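Local coordinates for minor fimbrium anchoring subunit Mfa2 (Porphyromonas gingivalis, PDB 5NFI), which tethers the minor fimbriae to the bacterial outer membrane through its interaction with Mfa1 and regulates the length of these adhesive filaments, at residues Val120-Met125 against Gln131-Arg136; Val148-Leu153 against Leu213-Lys218; Gln91-Arg96 against Thr175-Asp180; Thr105-Thr110 against Glu141-Val146. All coordinates share one frame; numbering follows the deposited sequence.

In the fold
Following the chain from its N terminus, contact 3 opens first, at 91-96, and closes last but one, at 175-180. Nested inside that loop, contact 4 ties the turn after strand 103-104 to the middle of strand 133-151; nested again inside contact 4, contact 1 faces the neighbouring ends of strands 113-122 and 133-151 across a short hairpin loop. Contact 2 starts at 148-153, directly after contact 4 has closed, and ends at 213-218, so it crosses contact 3. Strand 133-151 serves contacts 1, 4 and 2 in turn and runs, with a break, through much of the elongated molecule: the centres of contacts 1 and 2 lie about 54 Å apart, on opposite sides of the chain's centre.

Contact 1 (Val120-Met125 against Gln131-Arg136); sequences VELKNM and QYIHTR
Leu122 and Ile133 face each other with CA atoms 7.0 Å apart, where strands 120-122 and 133-136 run antiparallel, their axes at 168° and 7.8 Å apart at closest approach. That spacing is too wide for backbone pairing, and side chains fill the gap. Ile133 does most of the filling. With CG1 set between its backbone N and carbonyl carbon (chi1 66°), it lays CD1 against Val120 CB at 3.6 Å and equally close to the backbone N of Glu121. Its other branch, CG2, meets Leu122 CD2 at 4.1 Å.

This is the splayed end of a beta hairpin: Val120 and Leu122 pair through their backbones with Tyr66 and Gly64, while Ile133 and Thr135 pair with strand 3-10. The two strands thus part company and join different neighbours, in a protein whose family belongs to the transthyretin clan.

Farther from the hairpin loop, Val120 CG1 packs on Thr135 CB at 3.6 Å, the two side chains crossing at about a right angle. Toward the loop, the selenomethionine Met125 stretches out beyond CG and brings its methyl CE to the Gln131 backbone, 3.5 Å from Gln131 CA.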
loop_
_atom_site.group_PDB
_atom_site.type_symbol
_atom_site.label_atom_id
_atom_site.label_comp_id
_atom_site.label_asym_id
_atom_site.label_seq_id
_atom_site.Cartn_x
_atom_site.Cartn_y
_atom_site.Cartn_z
ATOM N N VAL A 120 -0.923 13.699 -20.420
ATOM C CA VAL A 120 -0.718 13.533 -21.849
ATOM C C VAL A 120 -1.791 14.299 -22.586
ATOM O O VAL A 120 -2.724 14.814 -21.964
ATOM C CB VAL A 120 -0.747 12.054 -22.261
ATOM C CG1 VAL A 120 0.375 11.299 -21.565
ATOM C CG2 VAL A 120 -2.091 11.432 -21.941
ATOM N N GLU A 121 -1.674 14.355 -23.908
ATOM C CA GLU A 121 -2.533 15.218 -24.697
ATOM C C GLU A 121 -2.851 14.680 -26.089
ATOM O O GLU A 121 -1.957 14.571 -26.930
ATOM C CB GLU A 121 -1.876 16.585 -24.807
ATOM C CG GLU A 121 -2.620 17.606 -25.615
ATOM C CD GLU A 121 -1.846 18.894 -25.648
ATOM O OE1 GLU A 121 -0.849 18.966 -24.883
ATOM O OE2 GLU A 121 -2.191 19.805 -26.441
ATOM N N LEU A 122 -4.121 14.338 -26.317
ATOM C CA LEU A 122 -4.626 14.103 -27.672
ATOM C C LEU A 122 -4.809 15.426 -28.395
ATOM O O LEU A 122 -5.596 16.269 -27.947
ATOM C CB LEU A 122 -5.959 13.368 -27.657
ATOM C CG LEU A 122 -5.976 11.847 -27.629
ATOM C CD1 LEU A 122 -7.327 11.369 -28.147
ATOM C CD2 LEU A 122 -4.831 11.278 -28.438
ATOM N N LYS A 123 -4.109 15.611 -29.508
ATOM C CA LYS A 123 -4.161 16.889 -30.200
ATOM C C LYS A 123 -5.049 16.761 -31.440
ATOM O O LYS A 123 -5.298 15.653 -31.912
ATOM C CB LYS A 123 -2.755 17.351 -30.569
ATOM C CG LYS A 123 -1.926 17.857 -29.392
ATOM C CD LYS A 123 -0.450 17.518 -29.594
ATOM C CE LYS A 123 0.484 18.532 -28.948
ATOM N NZ LYS A 123 1.884 18.306 -29.410
ATOM N N ASN A 124 -5.530 17.887 -31.964
ATOM C CA ASN A 124 -6.459 17.854 -33.086
ATOM C C ASN A 124 -5.829 17.204 -34.306
ATOM O O ASN A 124 -4.943 17.775 -34.956
ATOM C CB ASN A 124 -6.956 19.253 -33.441
ATOM C CG ASN A 124 -8.070 19.226 -34.484
ATOM O OD1 ASN A 124 -8.462 18.159 -34.969
ATOM N ND2 ASN A 124 -8.594 20.399 -34.825
HETATM N N MSE A 125 -6.301 15.998 -34.603
HETATM C CA MSE A 125 -5.772 15.209 -35.703
HETATM C C MSE A 125 -5.997 15.902 -37.034
HETATM O O MSE A 125 -5.265 15.659 -37.994
HETATM C CB MSE A 125 -6.417 13.830 -35.713
HETATM C CG MSE A 125 -5.442 12.693 -35.865
HETATM SE SE MSE A 125 -6.412 11.021 -35.756
HETATM C CE MSE A 125 -4.925 9.776 -35.895
ATOM N N GLN A 131 -1.582 10.233 -34.838
ATOM C CA GLN A 131 -1.837 8.839 -34.519
ATOM C C GLN A 131 -2.600 8.581 -33.237
ATOM O O GLN A 131 -3.737 9.010 -33.029
ATOM C CB GLN A 131 -0.475 8.150 -34.393
ATOM C CG GLN A 131 -0.305 6.794 -35.001
ATOM C CD GLN A 131 0.943 6.126 -34.458
ATOM O OE1 GLN A 131 1.448 6.503 -33.397
ATOM N NE2 GLN A 131 1.463 5.153 -35.192
ATOM N N TYR A 132 -1.909 7.819 -32.400
ATOM C CA TYR A 132 -2.145 7.683 -30.989
ATOM C C TYR A 132 -0.927 8.313 -30.323
ATOM O O TYR A 132 0.090 8.530 -30.982
ATOM C CB TYR A 132 -2.274 6.217 -30.594
ATOM C CG TYR A 132 -3.219 5.404 -31.439
ATOM C CD1 TYR A 132 -2.808 4.862 -32.650
ATOM C CD2 TYR A 132 -4.515 5.156 -31.015
ATOM C CE1 TYR A 132 -3.673 4.111 -33.426
ATOM C CE2 TYR A 132 -5.383 4.403 -31.777
ATOM C CZ TYR A 132 -4.957 3.882 -32.980
ATOM O OH TYR A 132 -5.819 3.133 -33.744
ATOM N N ILE A 133 -1.002 8.599 -29.031
ATOM C CA ILE A 133 0.176 9.091 -28.329
ATOM C C ILE A 133 0.762 7.989 -27.454
ATOM O O ILE A 133 0.221 6.886 -27.377
ATOM C CB ILE A 133 -0.140 10.329 -27.477
ATOM C CG1 ILE A 133 -1.089 9.979 -26.338
ATOM C CG2 ILE A 133 -0.754 11.419 -28.335
ATOM C CD1 ILE A 133 -1.615 11.194 -25.632
ATOM N N HIS A 134 1.888 8.282 -26.821
ATOM C CA HIS A 134 2.520 7.321 -25.930
ATOM C C HIS A 134 2.901 7.971 -24.622
ATOM O O HIS A 134 3.037 9.189 -24.549
ATOM C CB HIS A 134 3.752 6.709 -26.580
ATOM C CG HIS A 134 3.440 5.893 -27.792
ATOM N ND1 HIS A 134 3.573 4.522 -27.823
ATOM C CD2 HIS A 134 2.991 6.255 -29.016
ATOM C CE1 HIS A 134 3.226 4.074 -29.017
ATOM N NE2 HIS A 134 2.868 5.107 -29.760
ATOM N N THR A 135 3.065 7.145 -23.594
ATOM C CA THR A 135 3.533 7.596 -22.299
ATOM C C THR A 135 4.008 6.397 -21.481
ATOM O O THR A 135 3.813 5.252 -21.882
ATOM C CB THR A 135 2.435 8.355 -21.534
ATOM O OG1 THR A 135 2.995 8.989 -20.376
ATOM C CG2 THR A 135 1.322 7.411 -21.108
ATOM N N ARG A 136 4.659 6.678 -20.353
ATOM C CA ARG A 136 5.104 5.666 -19.401
ATOM C C ARG A 136 4.498 5.972 -18.041
ATOM O O ARG A 136 4.209 7.137 -17.739
ATOM C CB ARG A 136 6.631 5.637 -19.282
ATOM C CG ARG A 136 7.342 5.301 -20.553
ATOM C CD ARG A 136 8.858 5.405 -20.429
ATOM N NE ARG A 136 9.466 4.343 -19.624
ATOM C CZ ARG A 136 10.211 4.529 -18.530
ATOM N NH1 ARG A 136 10.464 5.753 -18.074
ATOM N NH2 ARG A 136 10.732 3.482 -17.898
#

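Contact 2 (Val148-Leu153 against Leu213-Lys218); sequences VSVDSL and LSVTHK
Val148 and Leu213 reach toward each other tip to tip, methyl to methyl, with Val148 CG2 4.0 Å from Leu213 CD1. Two residues on, Val150 and Val215 meet at a slant instead, CG2 against CG2 at 3.8 Å. The two strands advance in the same sense through these pairs, their backbones well separated: the CA atoms of Val150 and Val215 are 8.4 Å apart, and those of Val148 and Leu213 lie 9.3 Å apart. The wider gap is bridged by the longer leucine: with CG anti to the backbone N (chi1 -179°) its branch points across the gap, and CD1 reaches Val148. Val150 and Val215 share one rotamer, each presenting the CG2 branch to the other strand.

The strands are not hydrogen-bonded to each other. Each pairs with its own neighbours, 148-151 with 196-202 and 249-258, 213-217 with 159-165 and 222-228, and they face each other across a buried apolar core, consistent with the two layers of a beta sandwich. Leu254 touches both Val150 and Val215 in that core, and Ile161 packs beside Val150. On its other side, strand 148-151 shows polar groups: Asp151 forms a salt bridge with Arg253.

All four meeting residues are buried and touch through methyl groups alone, so the attraction between the two strands here probably comes from dispersion and the exclusion of water, with little directional preference.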
loop_
_atom_site.group_PDB
_atom_site.type_symbol
_atom_site.label_atom_id
_atom_site.label_comp_id
_atom_site.label_asym_id
_atom_site.label_seq_id
_atom_site.Cartn_x
_atom_site.Cartn_y
_atom_site.Cartn_z
ATOM N N VAL A 148 7.238 -8.474 12.978
ATOM C CA VAL A 148 7.459 -7.895 14.281
ATOM C C VAL A 148 7.770 -8.985 15.297
ATOM O O VAL A 148 7.064 -9.982 15.380
ATOM C CB VAL A 148 6.241 -7.092 14.752
ATOM C CG1 VAL A 148 6.464 -6.564 16.168
ATOM C CG2 VAL A 148 5.961 -5.955 13.794
ATOM N N SER A 149 8.842 -8.792 16.059
ATOM C CA SER A 149 9.173 -9.700 17.140
ATOM C C SER A 149 9.149 -8.942 18.451
ATOM O O SER A 149 9.672 -7.825 18.539
ATOM C CB SER A 149 10.549 -10.332 16.924
ATOM O OG SER A 149 10.754 -10.670 15.566
ATOM N N VAL A 150 8.515 -9.534 19.460
ATOM C CA VAL A 150 8.675 -9.063 20.830
ATOM C C VAL A 150 9.556 -10.050 21.570
ATOM O O VAL A 150 9.293 -11.255 21.602
ATOM C CB VAL A 150 7.342 -8.881 21.546
ATOM C CG1 VAL A 150 7.575 -8.417 22.972
ATOM C CG2 VAL A 150 6.530 -7.848 20.819
ATOM N N ASP A 151 10.615 -9.497 22.143
ATOM C CA ASP A 151 11.740 -10.242 22.670
ATOM C C ASP A 151 11.856 -10.162 24.188
ATOM O O ASP A 151 11.455 -9.171 24.809
ATOM C CB ASP A 151 13.030 -9.713 22.048
ATOM C CG ASP A 151 14.034 -10.793 21.813
ATOM O OD1 ASP A 151 13.611 -11.931 21.527
ATOM O OD2 ASP A 151 15.241 -10.514 21.919
ATOM N N SER A 152 12.464 -11.198 24.759
ATOM C CA SER A 152 12.715 -11.291 26.189
ATOM C C SER A 152 11.423 -11.037 26.956
ATOM O O SER A 152 11.200 -9.956 27.498
ATOM C CB SER A 152 13.821 -10.321 26.609
ATOM O OG SER A 152 13.576 -9.006 26.144
ATOM N N LEU A 153 10.576 -12.054 26.990
ATOM C CA LEU A 153 9.209 -11.906 27.454
ATOM C C LEU A 153 8.731 -13.245 27.997
ATOM O O LEU A 153 8.669 -14.222 27.260
ATOM C CB LEU A 153 8.326 -11.424 26.295
ATOM C CG LEU A 153 6.872 -10.993 26.448
ATOM C CD1 LEU A 153 6.765 -9.610 27.039
ATOM C CD2 LEU A 153 6.231 -11.017 25.085
ATOM N N LEU A 213 1.062 0.357 15.789
ATOM C CA LEU A 213 1.615 -0.937 16.166
ATOM C C LEU A 213 1.391 -1.085 17.661
ATOM O O LEU A 213 1.591 -0.122 18.407
ATOM C CB LEU A 213 3.096 -1.030 15.819
ATOM C CG LEU A 213 3.760 -2.362 16.164
ATOM C CD1 LEU A 213 3.182 -3.460 15.293
ATOM C CD2 LEU A 213 5.280 -2.274 16.012
ATOM N N SER A 214 0.948 -2.258 18.109
ATOM C CA SER A 214 0.639 -2.413 19.525
ATOM C C SER A 214 0.853 -3.827 20.039
ATOM O O SER A 214 0.764 -4.793 19.273
ATOM C CB SER A 214 -0.790 -2.027 19.793
ATOM O OG SER A 214 -1.586 -3.184 19.689
ATOM N N VAL A 215 1.140 -3.934 21.340
ATOM C CA VAL A 215 1.342 -5.224 22.002
ATOM C C VAL A 215 0.435 -5.304 23.204
ATOM O O VAL A 215 0.427 -4.389 24.056
ATOM C CB VAL A 215 2.801 -5.450 22.465
ATOM C CG1 VAL A 215 2.958 -6.854 23.045
ATOM C CG2 VAL A 215 3.759 -5.275 21.316
ATOM N N THR A 216 -0.304 -6.408 23.278
ATOM C CA THR A 216 -1.329 -6.616 24.291
ATOM C C THR A 216 -1.156 -7.936 25.060
ATOM O O THR A 216 -0.837 -8.968 24.487
ATOM C CB THR A 216 -2.732 -6.606 23.644
ATOM O OG1 THR A 216 -2.989 -5.317 23.074
ATOM C CG2 THR A 216 -3.805 -6.935 24.666
ATOM N N HIS A 217 -1.379 -7.907 26.361
ATOM C CA HIS A 217 -1.408 -9.136 27.139
ATOM C C HIS A 217 -2.794 -9.753 26.991
ATOM O O HIS A 217 -3.758 -9.248 27.570
ATOM C CB HIS A 217 -1.070 -8.849 28.608
ATOM C CG HIS A 217 -0.984 -10.074 29.459
ATOM N ND1 HIS A 217 -1.908 -10.368 30.436
ATOM C CD2 HIS A 217 -0.087 -11.089 29.473
ATOM C CE1 HIS A 217 -1.585 -11.510 31.014
ATOM N NE2 HIS A 217 -0.485 -11.969 30.448
ATOM N N LYS A 218 -2.893 -10.831 26.211
ATOM C CA LYS A 218 -4.178 -11.441 25.851
ATOM C C LYS A 218 -5.060 -11.870 27.037
ATOM O O LYS A 218 -6.266 -11.587 27.036
ATOM C CB LYS A 218 -3.947 -12.658 24.940
ATOM C CG LYS A 218 -3.382 -12.332 23.575
ATOM C CD LYS A 218 -3.451 -13.529 22.643
ATOM C CE LYS A 218 -2.471 -14.601 23.050
ATOM N NZ LYS A 218 -2.926 -15.985 22.667
#

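Contact 3 (Gln91-Arg96 against Thr175-Asp180)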
loop_
_atom_site.group_PDB
_atom_site.type_symbol
_atom_site.label_atom_id
_atom_site.label_comp_id
_atom_site.label_asym_id
_atom_site.label_seq_id
_atom_site.Cartn_x
_atom_site.Cartn_y
_atom_site.Cartn_z
ATOM N N GLN A 91 -11.374 11.713 -7.452
ATOM C CA GLN A 91 -11.176 11.668 -6.005
ATOM C C GLN A 91 -12.254 10.859 -5.283
ATOM O O GLN A 91 -12.322 10.866 -4.063
ATOM C CB GLN A 91 -11.125 13.089 -5.424
ATOM C CG GLN A 91 -12.473 13.808 -5.346
ATOM C CD GLN A 91 -12.998 14.363 -6.682
ATOM O OE1 GLN A 91 -12.378 14.214 -7.725
ATOM N NE2 GLN A 91 -14.148 15.025 -6.633
ATOM N N GLN A 92 -13.100 10.160 -6.031
ATOM C CA GLN A 92 -14.060 9.252 -5.424
ATOM C C GLN A 92 -13.368 7.956 -5.029
ATOM O O GLN A 92 -12.308 7.622 -5.548
ATOM C CB GLN A 92 -15.216 8.970 -6.378
ATOM C CG GLN A 92 -16.207 10.114 -6.509
ATOM C CD GLN A 92 -17.258 9.867 -7.586
ATOM O OE1 GLN A 92 -17.122 10.333 -8.715
ATOM N NE2 GLN A 92 -18.303 9.128 -7.242
ATOM N N VAL A 93 -13.962 7.221 -4.102
ATOM C CA VAL A 93 -13.318 6.011 -3.628
ATOM C C VAL A 93 -13.470 4.865 -4.614
ATOM O O VAL A 93 -14.565 4.379 -4.878
ATOM C CB VAL A 93 -13.861 5.574 -2.258
ATOM C CG1 VAL A 93 -13.095 4.348 -1.755
ATOM C CG2 VAL A 93 -13.757 6.729 -1.258
ATOM N N LEU A 94 -12.350 4.420 -5.149
ATOM C CA LEU A 94 -12.353 3.265 -6.023
ATOM C C LEU A 94 -12.580 1.944 -5.278
ATOM O O LEU A 94 -13.256 1.035 -5.779
ATOM C CB LEU A 94 -11.030 3.206 -6.784
ATOM C CG LEU A 94 -10.792 1.974 -7.641
ATOM C CD1 LEU A 94 -11.957 1.773 -8.619
ATOM C CD2 LEU A 94 -9.473 2.131 -8.376
HETATM N N MSE A 95 -12.059 1.868 -4.059
HETATM C CA MSE A 95 -11.618 0.601 -3.492
HETATM C C MSE A 95 -11.637 0.603 -1.975
HETATM O O MSE A 95 -11.147 1.546 -1.364
HETATM C CB MSE A 95 -10.194 0.365 -3.952
HETATM C CG MSE A 95 -9.718 -1.028 -4.170
HETATM SE SE MSE A 95 -7.811 -0.756 -4.567
HETATM C CE MSE A 95 -7.122 -0.689 -2.742
ATOM N N ARG A 96 -12.167 -0.458 -1.371
ATOM C CA ARG A 96 -12.010 -0.661 0.060
ATOM C C ARG A 96 -11.562 -2.078 0.353
ATOM O O ARG A 96 -12.156 -3.018 -0.148
ATOM C CB ARG A 96 -13.311 -0.366 0.802
ATOM C CG ARG A 96 -13.627 1.098 0.883
ATOM C CD ARG A 96 -14.885 1.354 1.655
ATOM N NE ARG A 96 -15.430 2.677 1.366
ATOM C CZ ARG A 96 -14.878 3.821 1.770
ATOM N NH1 ARG A 96 -13.752 3.809 2.466
ATOM N NH2 ARG A 96 -15.444 4.982 1.466
ATOM N N THR A 175 -4.424 8.008 -3.919
ATOM C CA THR A 175 -4.366 8.509 -2.542
ATOM C C THR A 175 -5.288 7.798 -1.542
ATOM O O THR A 175 -6.343 7.276 -1.899
ATOM C CB THR A 175 -4.671 10.005 -2.485
ATOM O OG1 THR A 175 -6.070 10.215 -2.666
ATOM C CG2 THR A 175 -3.884 10.727 -3.547
ATOM N N VAL A 176 -4.872 7.786 -0.282
ATOM C CA VAL A 176 -5.612 7.083 0.749
ATOM C C VAL A 176 -6.873 7.838 1.088
ATOM O O VAL A 176 -6.830 9.006 1.462
ATOM C CB VAL A 176 -4.766 6.885 2.016
ATOM C CG1 VAL A 176 -5.632 6.381 3.189
ATOM C CG2 VAL A 176 -3.624 5.940 1.716
ATOM N N ALA A 177 -7.997 7.155 0.925
ATOM C CA ALA A 177 -9.287 7.690 1.302
ATOM C C ALA A 177 -9.430 7.612 2.820
ATOM O O ALA A 177 -8.956 6.663 3.456
ATOM C CB ALA A 177 -10.402 6.927 0.605
ATOM N N LYS A 178 -10.074 8.602 3.415
ATOM C CA LYS A 178 -10.210 8.564 4.862
ATOM C C LYS A 178 -11.196 7.471 5.258
ATOM O O LYS A 178 -12.192 7.243 4.574
ATOM C CB LYS A 178 -10.607 9.942 5.414
ATOM C CG LYS A 178 -9.374 10.804 5.802
ATOM C CD LYS A 178 -8.138 10.427 4.945
ATOM C CE LYS A 178 -6.859 11.185 5.272
ATOM N NZ LYS A 178 -5.775 10.698 4.354
ATOM N N ALA A 179 -10.877 6.769 6.341
ATOM C CA ALA A 179 -11.665 5.630 6.807
ATOM C C ALA A 179 -11.361 5.310 8.280
ATOM O O ALA A 179 -10.398 5.824 8.844
ATOM C CB ALA A 179 -11.395 4.413 5.933
ATOM N N ASP A 180 -12.182 4.467 8.900
ATOM C CA ASP A 180 -11.845 3.904 10.199
ATOM C C ASP A 180 -10.609 3.048 10.073
ATOM O O ASP A 180 -10.294 2.563 8.992
ATOM C CB ASP A 180 -12.977 3.060 10.757
ATOM C CG ASP A 180 -14.126 3.887 11.220
ATOM O OD1 ASP A 180 -13.996 5.130 11.173
ATOM O OD2 ASP A 180 -15.143 3.297 11.655
#
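Val93 CG2 rests on the methyl of Ala177, 3.8 Å from Ala177 CB, and this is the one apolar contact between 91-96 and 175-180. Holding CG2 anti to its carbonyl carbon, Val93 offers that methyl to the loop and leaves CG1 for a second task: CG1 sits 3.9 Å above the plane of the Arg96 guanidinium, over its centre. The arginine extends alongside the valine and brings NH1 to within 4.2 Å of Ala179 CB. Lys178 O lies at the edge of the guanidinium, near its plane, but at 4.3 Å from NH1 it is too far for a hydrogen bond.

One step outward, Ser169 touches both sides. Its hydroxyl makes a weak hydrogen bond with Arg96 NH1, its backbone bonds to that of Ala177, and the methyls of Ala177 and Ala179 both touch it. Ala177 is thus held to strand 169-171 by the backbone bond while its methyl meets Val93, and Ala179 O accepts a hydrogen bond from Ser166 OG.

Strand 93-100 pairs antiparallel with that same strand 169-171, and here its alternation is interrupted. Leu94 and Met95 both stand opposite Tyr170, and the extra residue lets Val93 and Arg96, three positions apart, present their side chains together to the loop. That doubling of two residues against one is the signature of a classic beta bulge.

Contact 4 (Thr105-Thr110 against Glu141-Val146)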
loop_
_atom_site.group_PDB
_atom_site.type_symbol
_atom_site.label_atom_id
_atom_site.label_comp_id
_atom_site.label_asym_id
_atom_site.label_seq_id
_atom_site.Cartn_x
_atom_site.Cartn_y
_atom_site.Cartn_z
ATOM N N THR A 105 -9.427 -8.685 5.490
ATOM C CA THR A 105 -9.219 -9.993 4.891
ATOM C C THR A 105 -7.719 -10.225 4.797
ATOM O O THR A 105 -6.941 -9.285 4.621
ATOM C CB THR A 105 -9.855 -10.112 3.492
ATOM O OG1 THR A 105 -9.662 -11.441 2.978
ATOM C CG2 THR A 105 -9.228 -9.132 2.542
ATOM N N ASN A 106 -7.290 -11.469 4.939
ATOM C CA ASN A 106 -5.861 -11.738 4.915
ATOM C C ASN A 106 -5.281 -11.572 3.522
ATOM O O ASN A 106 -5.649 -12.321 2.614
ATOM C CB ASN A 106 -5.580 -13.140 5.411
ATOM C CG ASN A 106 -4.131 -13.505 5.293
ATOM O OD1 ASN A 106 -3.252 -12.652 5.364
ATOM N ND2 ASN A 106 -3.867 -14.786 5.094
ATOM N N ILE A 107 -4.366 -10.619 3.355
ATOM C CA ILE A 107 -3.820 -10.362 2.038
ATOM C C ILE A 107 -2.341 -10.721 1.914
ATOM O O ILE A 107 -1.662 -10.245 0.998
ATOM C CB ILE A 107 -4.020 -8.879 1.613
ATOM C CG1 ILE A 107 -3.183 -7.933 2.480
ATOM C CG2 ILE A 107 -5.525 -8.517 1.553
ATOM C CD1 ILE A 107 -3.390 -6.496 2.159
ATOM N N ASP A 108 -1.850 -11.584 2.804
ATOM C CA ASP A 108 -0.476 -12.087 2.667
ATOM C C ASP A 108 -0.327 -12.670 1.281
ATOM O O ASP A 108 -1.254 -13.261 0.756
ATOM C CB ASP A 108 -0.112 -13.169 3.704
ATOM C CG ASP A 108 -0.315 -12.716 5.144
ATOM O OD1 ASP A 108 -0.119 -11.513 5.456
ATOM O OD2 ASP A 108 -0.681 -13.582 5.976
ATOM N N GLY A 109 0.851 -12.498 0.699
ATOM C CA GLY A 109 1.173 -13.114 -0.566
ATOM C C GLY A 109 0.582 -12.386 -1.757
ATOM O O GLY A 109 0.626 -12.904 -2.864
ATOM N N THR A 110 0.024 -11.201 -1.536
ATOM C CA THR A 110 -0.465 -10.373 -2.629
ATOM C C THR A 110 0.302 -9.061 -2.739
ATOM O O THR A 110 0.721 -8.484 -1.749
ATOM C CB THR A 110 -1.957 -10.031 -2.472
ATOM O OG1 THR A 110 -2.098 -8.872 -1.641
ATOM C CG2 THR A 110 -2.730 -11.197 -1.882
ATOM N N GLU A 141 4.713 -0.068 -5.403
ATOM C CA GLU A 141 4.020 -1.049 -4.577
ATOM C C GLU A 141 3.463 -0.390 -3.330
ATOM O O GLU A 141 4.163 0.372 -2.668
ATOM C CB GLU A 141 4.937 -2.209 -4.188
ATOM C CG GLU A 141 4.174 -3.285 -3.445
ATOM C CD GLU A 141 5.039 -4.436 -2.999
ATOM O OE1 GLU A 141 6.248 -4.427 -3.348
ATOM O OE2 GLU A 141 4.497 -5.344 -2.313
ATOM N N TYR A 142 2.203 -0.706 -3.028
ATOM C CA TYR A 142 1.466 -0.142 -1.903
ATOM C C TYR A 142 1.347 -1.131 -0.741
ATOM O O TYR A 142 1.155 -0.716 0.398
ATOM C CB TYR A 142 0.057 0.267 -2.326
ATOM C CG TYR A 142 -0.097 1.685 -2.822
ATOM C CD1 TYR A 142 0.992 2.414 -3.291
ATOM C CD2 TYR A 142 -1.343 2.301 -2.812
ATOM C CE1 TYR A 142 0.838 3.711 -3.732
ATOM C CE2 TYR A 142 -1.502 3.589 -3.247
ATOM C CZ TYR A 142 -0.416 4.290 -3.706
ATOM O OH TYR A 142 -0.595 5.586 -4.140
ATOM N N THR A 143 1.404 -2.433 -1.044
ATOM C CA THR A 143 1.491 -3.441 0.004
ATOM C C THR A 143 2.839 -3.351 0.742
ATOM O O THR A 143 3.882 -2.975 0.171
ATOM C CB THR A 143 1.329 -4.875 -0.524
ATOM O OG1 THR A 143 1.834 -4.951 -1.859
ATOM C CG2 THR A 143 -0.125 -5.338 -0.477
ATOM N N ASN A 144 2.798 -3.682 2.024
ATOM C CA ASN A 144 3.983 -3.699 2.863
ATOM C C ASN A 144 3.935 -4.946 3.680
ATOM O O ASN A 144 2.893 -5.293 4.208
ATOM C CB ASN A 144 4.044 -2.485 3.770
ATOM C CG ASN A 144 4.254 -1.219 3.009
ATOM O OD1 ASN A 144 5.367 -0.924 2.583
ATOM N ND2 ASN A 144 3.192 -0.434 2.864
ATOM N N ARG A 145 5.066 -5.621 3.762
ATOM C CA ARG A 145 5.202 -6.816 4.568
ATOM C C ARG A 145 5.954 -6.426 5.820
ATOM O O ARG A 145 7.077 -5.930 5.753
ATOM C CB ARG A 145 5.926 -7.924 3.795
ATOM C CG ARG A 145 5.127 -8.452 2.614
ATOM C CD ARG A 145 6.034 -9.069 1.573
ATOM N NE ARG A 145 6.851 -8.056 0.908
ATOM C CZ ARG A 145 6.433 -7.293 -0.105
ATOM N NH1 ARG A 145 7.249 -6.388 -0.639
ATOM N NH2 ARG A 145 5.200 -7.432 -0.586
ATOM N N VAL A 146 5.315 -6.622 6.961
ATOM C CA VAL A 146 5.855 -6.154 8.222
ATOM C C VAL A 146 5.978 -7.296 9.218
ATOM O O VAL A 146 4.973 -7.856 9.657
ATOM C CB VAL A 146 4.978 -5.039 8.841
ATOM C CG1 VAL A 146 5.699 -4.401 10.009
ATOM C CG2 VAL A 146 4.623 -3.981 7.806
#
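Thr143 turns its methyl to the backbone of Thr110, with Thr143 CG2 3.5 Å from Thr110 O, and this is the close-packed part, where Thr143 is buried. Ile107, at the start of the turn, reaches the same methyl, its CD1 4.4 Å from Thr143 CG2, and packs onward against Leu97, Thr201 and Leu203.

What presents Thr110 and Ile107 together is a type II beta turn from Ile107 to Thr110, with Gly109 taking the positive phi of the third position. Ile107 O receives two bonds that close it: the backbone N of Thr110 at 3.2 Å, and Thr110 OG1 at 3.0 Å, which comes in the carbonyl plane on a lone pair. Across from the turn, in the break of strand 133-151, Thr143 is held through its hydroxyl, leaving the methyl to face the turn. Thr143 OG1 donates to the anti lone pair of Glu141 OE2 over 2.7 Å and takes a bond from Leu112 N. The syn lone pair of the same Glu141 OE2 goes to Arg145 NH2, 2.8 Å away in a salt bridge bent only to 160°. Two donors on one buried carboxylate oxygen would probably favour its charged form, and Arg145 has a second carboxylate partner in Asp249.

Toward the outside the fit slackens. The exposed Gly109 lies at the outer corner of the turn, and Asp108, partly exposed, turns to Thr201 on strand 196-202 for a hydrogen bond. Arg145, also partly exposed, merely skirts the turn.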